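Local coordinates for periplasmic binding protein (Agrobacterium tumefaciens str. B6, PDB 5L9G) that binds the opine mannopine in the periplasm, probably to deliver it to an ABC transporter for uptake, at residues A[74-79]-A[252-257]; A[127-132]-A[239-244]; A[176-181]-A[321-326]. One frame throughout, in Å; residues are numbered along the deposited sequence.

Contact 1 (A[74-79]-A[252-257]); sequences WDIIQI and DGYAIV. With MO0 (mannopine), chain C.
With chi1 of Gln78 at -179°, its CG lies opposite the backbone N and passes Gly253 O, and a bend at chi2 (-87°) brings NE2 up to the Asp252 carboxylate, whose plane is turned 41° from that of the amide. Both polar groups face mannopine. Asp252 OD2 accepts from the ligand amine N at 2.8 Å and from its amide NE2 at 2.9 Å, while Gln78 NE2 gives a weak bond to hydroxyl OAM of the mannityl chain; Gln78 OE1 is held by Ser27 and Trp32, which fixes the rotation of the amide. Behind this pocket wall the two strands run antiparallel. Ile77 and Ala255 form a hydrogen-bonded pair, Ile77 N to Ala255 O being 2.9 Å and nearly straight, and Ile79 pairs likewise with Gly253. Ile76 CG2 rests 3.7 Å from Tyr254 CD1, and Gln78 CB also touches this ring, at CE1. On the other face Ile77 CG2 meets Val257 CG2 at 3.6 Å. Helix 263-273 packs on the face of Ile76, Tyr254 and Ile256, helix 61-69 touches Ile77 and Val257, and strand 23-27 flanks 76-79 on its other edge.

Contact 2 (A[127-132]-A[239-244]); sequences WNKKTY and NFAYTF
Asn239 meets the start of helix 129-132 with both backbone and side chain: its O accepts from Lys129 N at 2.8 Å, and its OD1 lies 3.4 Å from Lys129 CB. Phe240 follows as the non-hydrogen-bonded partner of Asn128. Its ring turns one face to that residue, with Asn128 CA over the centre, 3.6 Å from the centroid and 5° off the normal, a CH-pi contact; the Asn128 amide is inclined 29° to the ring. Asn128 is also the N-cap of the short helix, its OD1 accepting from Lys130 N at 2.9 Å, while ND2 is held by Val220 O. Here strand 115-128 passes directly into a helix, at the far end of its antiparallel pairing with strand 240-256 within the central sheet of this periplasmic binding protein. Ala241 pairs with Trp127 through two backbone bonds, Trp127 N to Ala241 O at 2.8 Å and Ala241 N to Trp127 O at 3.0 Å. The Trp127 chi1 of 76° sets CG between its own N and carbonyl carbon and lays the indole over the partner strand, where Ala241 CB sits 3.8 Å from the centroid of the six-membered ring, over its face. Indole NE1 bonds to Gly133 O. Tyr242 CA lies 4.0 Å from Trp127 CZ3, and the Tyr242 side chain turns instead to helix 227-235, where its OH bonds to Gln231.

Contact 3 (A[176-181]-A[321-326]); sequences KVYEFL and SVDPNF
Tyr178, on the short helix 177-180, reaches across to the turn that leads into the C-terminal helix 324-343. That turn carries an N-cap: Asp323 precedes the helix, and its OD1 accepts from Asn325 N at 3.0 Å, approached from well above the carboxylate plane. The contact thus joins a helical turn to the junction where strand 320-321 gives way to the last helix of the binding protein.

One hydrogen bond links the segments directly, from Asp323 N to Tyr178 OH, at 3.1 Å with an N-H...O angle of 151°. The same hydroxyl bonds to Glu164 OE1 on helix 162-169, so the phenol end is gripped from two neighbours, one of them a backbone amide and the other a carboxylate. Two partners on the hydroxyl should limit movement of the phenol end.

Around the ring, Asp323 CB stands over the centre of one face, 3.5 Å from the Tyr178 centroid in a CH-pi contact, while Val177 CG1 lies over the opposite face and Ser321 O meets the edge at CE2. The Asp323 carboxylate is turned almost perpendicular to the phenol, at 88°, and the two side chains run past each other in opposite directions.

Apolar packing centres on Phe326. With CG anti to the backbone N (chi1 172°), its ring extends toward Leu181, while its side chain crosses that of Tyr178 at about a right angle, with Tyr178 CD1 3.5 Å from Phe326 CB. The ring reaches on to Leu181, whose CB is 3.5 Å from Phe326 CE1 and whose CD1 lies over one face toward the rim. At the edge of that ring, in its plane, Leu181 O comes within 3.3 Å of Phe326 CE1.

How the contacts relate
Following the chain from the N terminus, the first contact segment met is 74-79, on strand 76-80; contact 1 pairs it with the far end of strand 240-256, closing a loop of 172 residues. Inside that loop the chain runs through strand 115-128, and contact 2 joins the end of that strand to the beginning of 240-256, so contact 2 is nested within contact 1. The two share one sheet, although their centres are 33 Å apart and lie on opposite sides of the chain's centre. Contact 3 starts inside both loops, at helix 177-180, and closes beyond them at the head of helix 324-343. It therefore crosses both, tying the C-terminal helix to the part of the chain that runs between these strands.

Contact 1 (A[74-79]-A[252-257])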
loop_
_atom_site.group_PDB
_atom_site.type_symbol
_atom_site.label_atom_id
_atom_site.label_comp_id
_atom_site.label_asym_id
_atom_site.label_seq_id
_atom_site.Cartn_x
_atom_site.Cartn_y
_atom_site.Cartn_z
ATOM N N TRP A 74 0.160 0.302 20.937
ATOM C CA TRP A 74 -0.775 0.341 19.804
ATOM C C TRP A 74 -1.878 -0.698 19.960
ATOM O O TRP A 74 -1.622 -1.803 20.448
ATOM C CB TRP A 74 -0.025 0.062 18.496
ATOM C CG TRP A 74 0.947 1.126 18.077
ATOM C CD1 TRP A 74 0.998 2.420 18.506
ATOM C CD2 TRP A 74 1.948 0.998 17.061
ATOM N NE1 TRP A 74 2.000 3.095 17.850
ATOM C CE2 TRP A 74 2.596 2.248 16.952
ATOM C CE3 TRP A 74 2.397 -0.073 16.263
ATOM C CZ2 TRP A 74 3.660 2.461 16.073
ATOM C CZ3 TRP A 74 3.432 0.149 15.368
ATOM C CH2 TRP A 74 4.059 1.399 15.289
ATOM N N ASP A 75 -3.107 -0.342 19.558
ATOM C CA ASP A 75 -4.218 -1.300 19.573
ATOM C C ASP A 75 -4.464 -1.787 18.149
ATOM O O ASP A 75 -4.219 -2.960 17.847
ATOM C CB ASP A 75 -5.487 -0.681 20.167
ATOM C CG ASP A 75 -5.386 -0.446 21.666
ATOM O OD1 ASP A 75 -5.118 -1.406 22.396
ATOM O OD2 ASP A 75 -5.466 0.700 22.076
ATOM N N ILE A 76 -4.904 -0.878 17.269
ATOM C CA ILE A 76 -5.149 -1.183 15.852
ATOM C C ILE A 76 -3.995 -0.668 14.995
ATOM O O ILE A 76 -3.589 0.493 15.112
ATOM C CB ILE A 76 -6.516 -0.600 15.368
ATOM C CG1 ILE A 76 -7.694 -1.111 16.236
ATOM C CG2 ILE A 76 -6.739 -0.854 13.842
ATOM C CD1 ILE A 76 -8.983 -0.310 16.118
ATOM N N ILE A 77 -3.516 -1.519 14.078
ATOM C CA ILE A 77 -2.496 -1.123 13.109
ATOM C C ILE A 77 -3.040 -1.328 11.712
ATOM O O ILE A 77 -3.689 -2.354 11.439
ATOM C CB ILE A 77 -1.122 -1.836 13.302
ATOM C CG1 ILE A 77 -1.262 -3.391 13.355
ATOM C CG2 ILE A 77 -0.395 -1.273 14.533
ATOM C CD1 ILE A 77 0.067 -4.178 13.299
ATOM N N GLN A 78 -2.790 -0.345 10.836
ATOM C CA GLN A 78 -3.158 -0.485 9.436
ATOM C C GLN A 78 -1.911 -1.045 8.761
ATOM O O GLN A 78 -0.851 -0.419 8.796
ATOM C CB GLN A 78 -3.589 0.853 8.819
ATOM C CG GLN A 78 -4.010 0.723 7.360
ATOM C CD GLN A 78 -2.803 0.857 6.458
ATOM O OE1 GLN A 78 -2.159 1.906 6.430
ATOM N NE2 GLN A 78 -2.409 -0.221 5.799
ATOM N N ILE A 79 -2.034 -2.240 8.175
ATOM C CA ILE A 79 -0.934 -2.895 7.466
ATOM C C ILE A 79 -1.339 -3.273 6.046
ATOM O O ILE A 79 -2.531 -3.250 5.709
ATOM C CB ILE A 79 -0.396 -4.137 8.264
ATOM C CG1 ILE A 79 -1.499 -5.213 8.476
ATOM C CG2 ILE A 79 0.281 -3.701 9.589
ATOM C CD1 ILE A 79 -0.979 -6.637 8.919
ATOM N N ASP A 252 -5.030 -2.816 1.545
ATOM C CA ASP A 252 -4.648 -2.382 2.891
ATOM C C ASP A 252 -5.769 -2.800 3.817
ATOM O O ASP A 252 -6.912 -2.989 3.382
ATOM C CB ASP A 252 -4.437 -0.863 2.959
ATOM C CG ASP A 252 -3.023 -0.404 2.650
ATOM O OD1 ASP A 252 -2.091 -1.248 2.721
ATOM O OD2 ASP A 252 -2.844 0.791 2.366
ATOM N N GLY A 253 -5.453 -2.905 5.094
ATOM C CA GLY A 253 -6.447 -3.302 6.069
ATOM C C GLY A 253 -5.950 -3.136 7.468
ATOM O O GLY A 253 -4.878 -2.556 7.679
ATOM N N TYR A 254 -6.741 -3.645 8.422
ATOM C CA TYR A 254 -6.479 -3.482 9.848
ATOM C C TYR A 254 -6.247 -4.797 10.564
ATOM O O TYR A 254 -6.891 -5.809 10.260
ATOM C CB TYR A 254 -7.641 -2.756 10.537
ATOM C CG TYR A 254 -7.896 -1.352 10.019
ATOM C CD1 TYR A 254 -6.957 -0.341 10.199
ATOM C CD2 TYR A 254 -9.073 -1.040 9.345
ATOM C CE1 TYR A 254 -7.193 0.959 9.744
ATOM C CE2 TYR A 254 -9.312 0.253 8.867
ATOM C CZ TYR A 254 -8.370 1.249 9.076
ATOM O OH TYR A 254 -8.597 2.523 8.599
ATOM N N ALA A 255 -5.388 -4.740 11.586
ATOM C CA ALA A 255 -5.077 -5.866 12.473
ATOM C C ALA A 255 -4.976 -5.289 13.884
ATOM O O ALA A 255 -4.781 -4.075 14.040
ATOM C CB ALA A 255 -3.756 -6.497 12.073
ATOM N N ILE A 256 -5.125 -6.155 14.895
ATOM C CA ILE A 256 -4.992 -5.747 16.295
ATOM C C ILE A 256 -3.692 -6.345 16.815
ATOM O O ILE A 256 -3.418 -7.515 16.572
ATOM C CB ILE A 256 -6.263 -6.070 17.124
ATOM C CG1 ILE A 256 -7.414 -5.131 16.665
ATOM C CG2 ILE A 256 -5.999 -5.936 18.644
ATOM C CD1 ILE A 256 -8.805 -5.491 17.157
ATOM N N VAL A 257 -2.853 -5.509 17.438
ATOM C CA VAL A 257 -1.538 -5.902 17.954
ATOM C C VAL A 257 -1.682 -6.904 19.109
ATOM O O VAL A 257 -2.528 -6.711 19.988
ATOM C CB VAL A 257 -0.669 -4.664 18.331
ATOM C CG1 VAL A 257 0.746 -5.077 18.738
ATOM C CG2 VAL A 257 -0.611 -3.664 17.177
HETATM O OAB MO0 C . 2.154 -3.008 6.411
HETATM C CAF MO0 C . 2.862 -1.877 6.840
HETATM C CAG MO0 C . 3.001 -0.815 5.764
HETATM O OAC MO0 C . 4.136 -1.054 5.007
HETATM C CAH MO0 C . 1.755 -0.586 4.944
HETATM O OAM MO0 C . 0.666 -0.298 5.741
HETATM C CAI MO0 C . 1.890 0.439 3.818
HETATM O OAD MO0 C . 2.190 1.704 4.325
HETATM C CAJ MO0 C . 0.698 0.443 2.904
HETATM O OAE MO0 C . 0.538 -0.831 2.348
HETATM C CAK MO0 C . 0.724 1.531 1.821
HETATM N N MO0 C . -0.550 2.260 1.845
HETATM C CA MO0 C . -0.712 3.172 0.686
HETATM C C MO0 C . -0.457 4.599 1.110
HETATM O O MO0 C . -0.022 4.830 2.258
HETATM C CB MO0 C . -2.055 3.040 0.008
HETATM C CG MO0 C . -3.172 3.713 0.778
HETATM C CD MO0 C . -4.524 3.196 0.432
HETATM O OE1 MO0 C . -5.305 3.950 -0.454
HETATM N NE2 MO0 C . -4.999 2.145 0.893
HETATM O OXT MO0 C . -0.611 5.567 0.300
#

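Contact 2 (A[127-132]-A[239-244])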
loop_
_atom_site.group_PDB
_atom_site.type_symbol
_atom_site.label_atom_id
_atom_site.label_comp_id
_atom_site.label_asym_id
_atom_site.label_seq_id
_atom_site.Cartn_x
_atom_site.Cartn_y
_atom_site.Cartn_z
ATOM N N TRP A 127 5.452 10.127 -13.617
ATOM C CA TRP A 127 6.606 10.821 -14.169
ATOM C C TRP A 127 6.404 12.311 -14.218
ATOM O O TRP A 127 5.268 12.813 -14.258
ATOM C CB TRP A 127 6.998 10.269 -15.544
ATOM C CG TRP A 127 6.086 10.703 -16.658
ATOM C CD1 TRP A 127 6.180 11.843 -17.405
ATOM C CD2 TRP A 127 4.894 10.024 -17.103
ATOM N NE1 TRP A 127 5.138 11.900 -18.312
ATOM C CE2 TRP A 127 4.348 10.786 -18.161
ATOM C CE3 TRP A 127 4.269 8.814 -16.745
ATOM C CZ2 TRP A 127 3.197 10.381 -18.864
ATOM C CZ3 TRP A 127 3.135 8.410 -17.443
ATOM C CH2 TRP A 127 2.601 9.192 -18.479
ATOM N N ASN A 128 7.536 13.012 -14.253
ATOM C CA ASN A 128 7.601 14.449 -14.259
ATOM C C ASN A 128 7.358 14.947 -15.677
ATOM O O ASN A 128 8.174 14.677 -16.579
ATOM C CB ASN A 128 9.008 14.858 -13.783
ATOM C CG ASN A 128 9.144 16.306 -13.457
ATOM O OD1 ASN A 128 8.469 17.170 -14.033
ATOM N ND2 ASN A 128 10.022 16.596 -12.508
ATOM N N LYS A 129 6.249 15.699 -15.876
ATOM C CA LYS A 129 5.940 16.255 -17.206
ATOM C C LYS A 129 6.910 17.371 -17.652
ATOM O O LYS A 129 7.083 17.601 -18.853
ATOM C CB LYS A 129 4.471 16.713 -17.296
ATOM C CG LYS A 129 3.481 15.549 -17.177
ATOM C CD LYS A 129 2.034 16.030 -16.983
ATOM C CE LYS A 129 1.441 16.654 -18.210
ATOM N NZ LYS A 129 0.192 17.382 -17.876
ATOM N N LYS A 130 7.582 18.043 -16.690
ATOM C CA LYS A 130 8.588 19.035 -17.052
ATOM C C LYS A 130 9.770 18.284 -17.725
ATOM O O LYS A 130 10.289 18.732 -18.741
ATOM C CB LYS A 130 9.073 19.818 -15.824
ATOM C CG LYS A 130 10.079 20.910 -16.191
ATOM C CD LYS A 130 10.899 21.384 -14.999
ATOM C CE LYS A 130 12.261 21.916 -15.414
ATOM N NZ LYS A 130 12.164 22.945 -16.497
ATOM N N THR A 131 10.110 17.084 -17.201
ATOM C CA THR A 131 11.230 16.316 -17.753
ATOM C C THR A 131 10.935 15.669 -19.113
ATOM O O THR A 131 11.763 15.777 -20.008
ATOM C CB THR A 131 11.710 15.262 -16.725
ATOM O OG1 THR A 131 11.790 15.896 -15.447
ATOM C CG2 THR A 131 13.066 14.632 -17.122
ATOM N N TYR A 132 9.804 14.938 -19.222
ATOM C CA TYR A 132 9.445 14.096 -20.358
ATOM C C TYR A 132 8.238 14.526 -21.162
ATOM O O TYR A 132 7.965 13.900 -22.194
ATOM C CB TYR A 132 9.180 12.653 -19.834
ATOM C CG TYR A 132 10.317 12.097 -19.006
ATOM C CD1 TYR A 132 11.566 11.852 -19.574
ATOM C CD2 TYR A 132 10.140 11.800 -17.659
ATOM C CE1 TYR A 132 12.622 11.352 -18.814
ATOM C CE2 TYR A 132 11.190 11.316 -16.883
ATOM C CZ TYR A 132 12.425 11.079 -17.467
ATOM O OH TYR A 132 13.462 10.596 -16.719
ATOM N N ASN A 239 3.224 18.931 -11.582
ATOM C CA ASN A 239 3.184 18.761 -13.026
ATOM C C ASN A 239 3.676 17.348 -13.376
ATOM O O ASN A 239 4.729 17.171 -14.025
ATOM C CB ASN A 239 4.020 19.848 -13.742
ATOM C CG ASN A 239 3.832 19.857 -15.236
ATOM O OD1 ASN A 239 2.872 19.304 -15.765
ATOM N ND2 ASN A 239 4.779 20.430 -15.962
ATOM N N PHE A 240 2.908 16.344 -12.893
ATOM C CA PHE A 240 3.182 14.938 -13.105
ATOM C C PHE A 240 2.017 14.254 -13.761
ATOM O O PHE A 240 0.880 14.746 -13.734
ATOM C CB PHE A 240 3.491 14.236 -11.768
ATOM C CG PHE A 240 4.944 14.287 -11.349
ATOM C CD1 PHE A 240 5.592 15.510 -11.156
ATOM C CD2 PHE A 240 5.655 13.115 -11.106
ATOM C CE1 PHE A 240 6.934 15.556 -10.751
ATOM C CE2 PHE A 240 6.999 13.165 -10.697
ATOM C CZ PHE A 240 7.626 14.386 -10.511
ATOM N N ALA A 241 2.304 13.107 -14.347
ATOM C CA ALA A 241 1.294 12.252 -14.959
ATOM C C ALA A 241 1.580 10.859 -14.464
ATOM O O ALA A 241 2.661 10.605 -13.921
ATOM C CB ALA A 241 1.379 12.301 -16.476
ATOM N N TYR A 242 0.608 9.964 -14.606
ATOM C CA TYR A 242 0.800 8.581 -14.179
ATOM C C TYR A 242 -0.044 7.654 -15.002
ATOM O O TYR A 242 -0.910 8.105 -15.747
ATOM C CB TYR A 242 0.539 8.410 -12.669
ATOM C CG TYR A 242 -0.905 8.612 -12.239
ATOM C CD1 TYR A 242 -1.377 9.872 -11.894
ATOM C CD2 TYR A 242 -1.768 7.528 -12.091
ATOM C CE1 TYR A 242 -2.674 10.054 -11.404
ATOM C CE2 TYR A 242 -3.072 7.693 -11.604
ATOM C CZ TYR A 242 -3.522 8.961 -11.257
ATOM O OH TYR A 242 -4.812 9.139 -10.779
ATOM N N THR A 243 0.221 6.360 -14.877
ATOM C CA THR A 243 -0.518 5.308 -15.576
ATOM C C THR A 243 -0.760 4.150 -14.604
ATOM O O THR A 243 0.012 3.954 -13.666
ATOM C CB THR A 243 0.280 4.824 -16.825
ATOM O OG1 THR A 243 -0.438 3.777 -17.446
ATOM C CG2 THR A 243 1.682 4.293 -16.480
ATOM N N PHE A 244 -1.793 3.348 -14.870
ATOM C CA PHE A 244 -2.024 2.124 -14.096
ATOM C C PHE A 244 -1.343 0.939 -14.813
ATOM O O PHE A 244 -1.381 -0.181 -14.287
ATOM C CB PHE A 244 -3.531 1.838 -13.937
ATOM C CG PHE A 244 -4.202 2.722 -12.904
ATOM C CD1 PHE A 244 -4.193 2.376 -11.557
ATOM C CD2 PHE A 244 -4.860 3.885 -13.284
ATOM C CE1 PHE A 244 -4.822 3.195 -10.599
ATOM C CE2 PHE A 244 -5.479 4.702 -12.331
ATOM C CZ PHE A 244 -5.457 4.355 -10.996
#

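Contact 3 (A[176-181]-A[321-326])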
loop_
_atom_site.group_PDB
_atom_site.type_symbol
_atom_site.label_atom_id
_atom_site.label_comp_id
_atom_site.label_asym_id
_atom_site.label_seq_id
_atom_site.Cartn_x
_atom_site.Cartn_y
_atom_site.Cartn_z
ATOM N N LYS A 176 2.309 -13.633 -14.941
ATOM C CA LYS A 176 3.380 -14.588 -14.608
ATOM C C LYS A 176 4.405 -14.025 -13.585
ATOM O O LYS A 176 5.413 -14.679 -13.310
ATOM C CB LYS A 176 4.104 -15.091 -15.872
ATOM C CG LYS A 176 3.195 -15.723 -16.925
ATOM C CD LYS A 176 3.209 -17.235 -16.867
ATOM C CE LYS A 176 2.393 -17.855 -17.979
ATOM N NZ LYS A 176 0.928 -17.777 -17.714
ATOM N N VAL A 177 4.167 -12.827 -13.037
ATOM C CA VAL A 177 5.094 -12.213 -12.074
ATOM C C VAL A 177 5.554 -13.197 -10.989
ATOM O O VAL A 177 6.756 -13.347 -10.745
ATOM C CB VAL A 177 4.504 -10.912 -11.437
ATOM C CG1 VAL A 177 5.333 -10.443 -10.242
ATOM C CG2 VAL A 177 4.394 -9.798 -12.465
ATOM N N TYR A 178 4.590 -13.855 -10.338
ATOM C CA TYR A 178 4.896 -14.709 -9.199
ATOM C C TYR A 178 5.329 -16.106 -9.587
ATOM O O TYR A 178 5.977 -16.767 -8.778
ATOM C CB TYR A 178 3.753 -14.698 -8.198
ATOM C CG TYR A 178 3.569 -13.326 -7.584
ATOM C CD1 TYR A 178 4.481 -12.827 -6.658
ATOM C CD2 TYR A 178 2.527 -12.493 -7.987
ATOM C CE1 TYR A 178 4.314 -11.559 -6.083
ATOM C CE2 TYR A 178 2.332 -11.242 -7.395
ATOM C CZ TYR A 178 3.232 -10.779 -6.447
ATOM O OH TYR A 178 3.052 -9.543 -5.869
ATOM N N GLU A 179 5.063 -16.524 -10.840
ATOM C CA GLU A 179 5.570 -17.786 -11.361
ATOM C C GLU A 179 7.078 -17.581 -11.586
ATOM O O GLU A 179 7.872 -18.445 -11.235
ATOM C CB GLU A 179 4.871 -18.135 -12.682
ATOM C CG GLU A 179 3.468 -18.686 -12.499
ATOM C CD GLU A 179 2.798 -19.126 -13.788
ATOM O OE1 GLU A 179 3.459 -19.804 -14.609
ATOM O OE2 GLU A 179 1.609 -18.784 -13.981
ATOM N N PHE A 180 7.465 -16.401 -12.113
ATOM C CA PHE A 180 8.858 -16.019 -12.350
ATOM C C PHE A 180 9.620 -15.941 -11.027
ATOM O O PHE A 180 10.735 -16.456 -10.940
ATOM C CB PHE A 180 8.949 -14.674 -13.094
ATOM C CG PHE A 180 10.358 -14.180 -13.344
ATOM C CD1 PHE A 180 11.141 -14.740 -14.345
ATOM C CD2 PHE A 180 10.909 -13.171 -12.563
ATOM C CE1 PHE A 180 12.442 -14.289 -14.573
ATOM C CE2 PHE A 180 12.214 -12.725 -12.789
ATOM C CZ PHE A 180 12.971 -13.287 -13.792
ATOM N N LEU A 181 9.007 -15.305 -9.995
ATOM C CA LEU A 181 9.606 -15.148 -8.668
ATOM C C LEU A 181 9.503 -16.415 -7.792
ATOM O O LEU A 181 10.020 -16.416 -6.671
ATOM C CB LEU A 181 8.977 -13.948 -7.948
ATOM C CG LEU A 181 9.240 -12.546 -8.528
ATOM C CD1 LEU A 181 8.462 -11.502 -7.755
ATOM C CD2 LEU A 181 10.739 -12.203 -8.554
ATOM N N SER A 321 -2.460 -8.433 -9.336
ATOM C CA SER A 321 -2.674 -8.350 -7.885
ATOM C C SER A 321 -1.456 -8.790 -7.093
ATOM O O SER A 321 -0.772 -9.742 -7.489
ATOM C CB SER A 321 -3.880 -9.178 -7.464
ATOM O OG SER A 321 -5.097 -8.569 -7.858
ATOM N N VAL A 322 -1.203 -8.129 -5.941
ATOM C CA VAL A 322 -0.122 -8.566 -5.036
ATOM C C VAL A 322 -0.440 -10.016 -4.608
ATOM O O VAL A 322 -1.618 -10.361 -4.469
ATOM C CB VAL A 322 0.045 -7.600 -3.814
ATOM C CG1 VAL A 322 -1.204 -7.570 -2.932
ATOM C CG2 VAL A 322 1.289 -7.922 -2.981
ATOM N N ASP A 323 0.585 -10.856 -4.416
ATOM C CA ASP A 323 0.351 -12.218 -3.973
ATOM C C ASP A 323 0.882 -12.400 -2.563
ATOM O O ASP A 323 2.091 -12.560 -2.385
ATOM C CB ASP A 323 0.948 -13.266 -4.937
ATOM C CG ASP A 323 0.592 -14.715 -4.614
ATOM O OD1 ASP A 323 -0.104 -14.953 -3.583
ATOM O OD2 ASP A 323 1.017 -15.602 -5.370
ATOM N N PRO A 324 -0.010 -12.391 -1.547
ATOM C CA PRO A 324 0.457 -12.573 -0.155
ATOM C C PRO A 324 1.173 -13.907 0.078
ATOM O O PRO A 324 2.034 -13.964 0.953
ATOM C CB PRO A 324 -0.818 -12.461 0.680
ATOM C CG PRO A 324 -1.803 -11.757 -0.202
ATOM C CD PRO A 324 -1.472 -12.196 -1.603
ATOM N N ASN A 325 0.843 -14.964 -0.705
ATOM C CA ASN A 325 1.501 -16.276 -0.593
ATOM C C ASN A 325 2.994 -16.177 -0.914
ATOM O O ASN A 325 3.785 -16.835 -0.248
ATOM C CB ASN A 325 0.815 -17.324 -1.472
ATOM C CG ASN A 325 -0.618 -17.638 -1.091
ATOM O OD1 ASN A 325 -1.462 -17.932 -1.943
ATOM N ND2 ASN A 325 -0.939 -17.571 0.193
ATOM N N PHE A 326 3.382 -15.321 -1.895
ATOM C CA PHE A 326 4.789 -15.103 -2.232
ATOM C C PHE A 326 5.486 -14.464 -1.025
ATOM O O PHE A 326 6.556 -14.914 -0.610
ATOM C CB PHE A 326 4.946 -14.174 -3.452
ATOM C CG PHE A 326 6.388 -13.782 -3.700
ATOM C CD1 PHE A 326 7.265 -14.654 -4.346
ATOM C CD2 PHE A 326 6.882 -12.561 -3.251
ATOM C CE1 PHE A 326 8.606 -14.311 -4.529
ATOM C CE2 PHE A 326 8.226 -12.223 -3.433
ATOM C CZ PHE A 326 9.078 -13.100 -4.073
#